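Local coordinates for protein actinorhodin polyketide putative beta-ketoacyl synthase 2 (Streptomyces coelicolor A3, PDB 1TQY) that probably serves as the chain length factor that pairs with a ketosynthase subunit to build the polyketide backbone of the antibiotic actinorhodin, at residues Val16-Pro21 with Ala27-Ala32. Residues are numbered along the deposited sequence; the frame is centred on the assembly and turned at random.
Sequences VGVVAP and APYWSA. With NA (sodium ion), chain K.
Tyr29 OH and Thr352 OG1 share a hydrogen bond, while the CB of Tyr29 and the CD1-CE1 side of its ring pack on Val18 and Ala20, joining strand 11-20 to helix 26-34 in the N-terminal half of the thiolase fold. Across the two segments the contact is wholly apolar and small, burying 135 Å². Tyr29 sends its CG trans to its own N (chi1 171°), which carries the ring from the helix to the strand. Val18 meets the root of this side chain: Val18 CG2 lies 3.7 Å from Tyr29 CB, the two side chains crossing at about a right angle. Two residues along the strand, Ala20 CB approaches the ring obliquely and stops 3.7 Å from Tyr29 CD1. Here the two backbones are nearest, Ala20 CA lying 6.8 Å from Tyr29 CA. Leu348 and Val351 of helix 345-359 cover Tyr29 and Val18 in turn, and both residues are buried. Val19 points the other way, onto Leu82 and Ala86 of helix 78-93, leaving the strand covered by helices on two faces. Just past the strand, Pro21 O binds a sodium ion at 2.3 Å, together with Gln58 O and water.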
loop_
_atom_site.group_PDB
_atom_site.type_symbol
_atom_site.label_atom_id
_atom_site.label_comp_id
_atom_site.label_asym_id
_atom_site.label_seq_id
_atom_site.Cartn_x
_atom_site.Cartn_y
_atom_site.Cartn_z
ATOM N N VAL B 16 -10.462 16.578 -11.675
ATOM C CA VAL B 16 -9.524 15.594 -12.194
ATOM C C VAL B 16 -8.217 16.244 -12.627
ATOM O O VAL B 16 -8.180 17.422 -12.979
ATOM C CB VAL B 16 -10.139 14.800 -13.384
ATOM C CG1 VAL B 16 -11.510 14.249 -12.987
ATOM C CG2 VAL B 16 -10.247 15.679 -14.614
ATOM N N GLY B 17 -7.141 15.469 -12.559
ATOM C CA GLY B 17 -5.832 15.956 -12.953
ATOM C C GLY B 17 -5.120 14.859 -13.720
ATOM O O GLY B 17 -4.857 13.786 -13.168
ATOM N N VAL B 18 -4.810 15.096 -14.990
ATOM C CA VAL B 18 -4.155 14.048 -15.753
ATOM C C VAL B 18 -2.773 14.377 -16.284
ATOM O O VAL B 18 -2.512 15.475 -16.777
ATOM C CB VAL B 18 -5.034 13.562 -16.937
ATOM C CG1 VAL B 18 -6.490 13.430 -16.495
ATOM C CG2 VAL B 18 -4.900 14.477 -18.110
ATOM N N VAL B 19 -1.878 13.411 -16.137
ATOM C CA VAL B 19 -0.516 13.522 -16.626
ATOM C C VAL B 19 -0.296 12.256 -17.456
ATOM O O VAL B 19 -0.036 11.174 -16.917
ATOM C CB VAL B 19 0.493 13.629 -15.441
ATOM C CG1 VAL B 19 0.293 14.963 -14.715
ATOM C CG2 VAL B 19 0.294 12.488 -14.451
ATOM N N ALA B 20 -0.422 12.394 -18.771
ATOM C CA ALA B 20 -0.285 11.253 -19.679
ATOM C C ALA B 20 0.702 11.424 -20.826
ATOM O O ALA B 20 0.966 12.540 -21.271
ATOM C CB ALA B 20 -1.657 10.890 -20.237
ATOM N N PRO B 21 1.246 10.304 -21.331
ATOM C CA PRO B 21 2.210 10.340 -22.436
ATOM C C PRO B 21 1.687 11.059 -23.680
ATOM O O PRO B 21 2.475 11.525 -24.497
ATOM C CB PRO B 21 2.499 8.861 -22.697
ATOM C CG PRO B 21 2.333 8.245 -21.335
ATOM C CD PRO B 21 1.071 8.924 -20.843
ATOM N N ALA B 27 -7.356 18.553 -20.955
ATOM C CA ALA B 27 -7.690 18.979 -22.311
ATOM C C ALA B 27 -6.830 18.321 -23.385
ATOM O O ALA B 27 -7.355 17.699 -24.312
ATOM C CB ALA B 27 -7.609 20.496 -22.428
ATOM N N PRO B 28 -5.495 18.448 -23.280
ATOM C CA PRO B 28 -4.611 17.840 -24.278
ATOM C C PRO B 28 -4.834 16.331 -24.368
ATOM O O PRO B 28 -4.853 15.753 -25.452
ATOM C CB PRO B 28 -3.216 18.179 -23.761
ATOM C CG PRO B 28 -3.431 19.412 -22.951
ATOM C CD PRO B 28 -4.715 19.131 -22.237
ATOM N N TYR B 29 -5.000 15.700 -23.215
ATOM C CA TYR B 29 -5.216 14.266 -23.171
ATOM C C TYR B 29 -6.502 13.859 -23.892
ATOM O O TYR B 29 -6.473 13.042 -24.809
ATOM C CB TYR B 29 -5.270 13.797 -21.720
ATOM C CG TYR B 29 -5.712 12.364 -21.576
ATOM C CD1 TYR B 29 -4.880 11.316 -21.953
ATOM C CD2 TYR B 29 -6.977 12.057 -21.088
ATOM C CE1 TYR B 29 -5.293 9.995 -21.846
ATOM C CE2 TYR B 29 -7.398 10.739 -20.979
ATOM C CZ TYR B 29 -6.549 9.718 -21.359
ATOM O OH TYR B 29 -6.971 8.423 -21.231
ATOM N N TRP B 30 -7.625 14.425 -23.472
ATOM C CA TRP B 30 -8.919 14.122 -24.079
ATOM C C TRP B 30 -8.905 14.376 -25.584
ATOM O O TRP B 30 -9.560 13.672 -26.358
ATOM C CB TRP B 30 -10.003 14.975 -23.441
ATOM C CG TRP B 30 -11.366 14.677 -23.951
ATOM C CD1 TRP B 30 -12.215 15.548 -24.562
ATOM C CD2 TRP B 30 -12.080 13.441 -23.826
ATOM N NE1 TRP B 30 -13.421 14.938 -24.818
ATOM C CE2 TRP B 30 -13.365 13.643 -24.375
ATOM C CE3 TRP B 30 -11.758 12.183 -23.300
ATOM C CZ2 TRP B 30 -14.334 12.637 -24.412
ATOM C CZ3 TRP B 30 -12.720 11.181 -23.337
ATOM C CH2 TRP B 30 -13.996 11.417 -23.888
ATOM N N SER B 31 -8.160 15.391 -25.997
ATOM C CA SER B 31 -8.072 15.706 -27.405
ATOM C C SER B 31 -7.349 14.604 -28.168
ATOM O O SER B 31 -7.779 14.209 -29.251
ATOM C CB SER B 31 -7.342 17.028 -27.612
ATOM O OG SER B 31 -6.988 17.168 -28.980
ATOM N N ALA B 32 -6.256 14.104 -27.601
ATOM C CA ALA B 32 -5.472 13.048 -28.243
ATOM C C ALA B 32 -6.242 11.724 -28.299
ATOM O O ALA B 32 -6.171 10.991 -29.287
ATOM C CB ALA B 32 -4.155 12.855 -27.501
HETATM NA NA NA K . 4.640 11.378 -25.121
HETATM O O HOH W 1 4.045 11.944 -27.309
HETATM O O HOH W 2 7.009 10.014 -26.323
HETATM O O HOH W 3 4.757 13.170 -24.428
#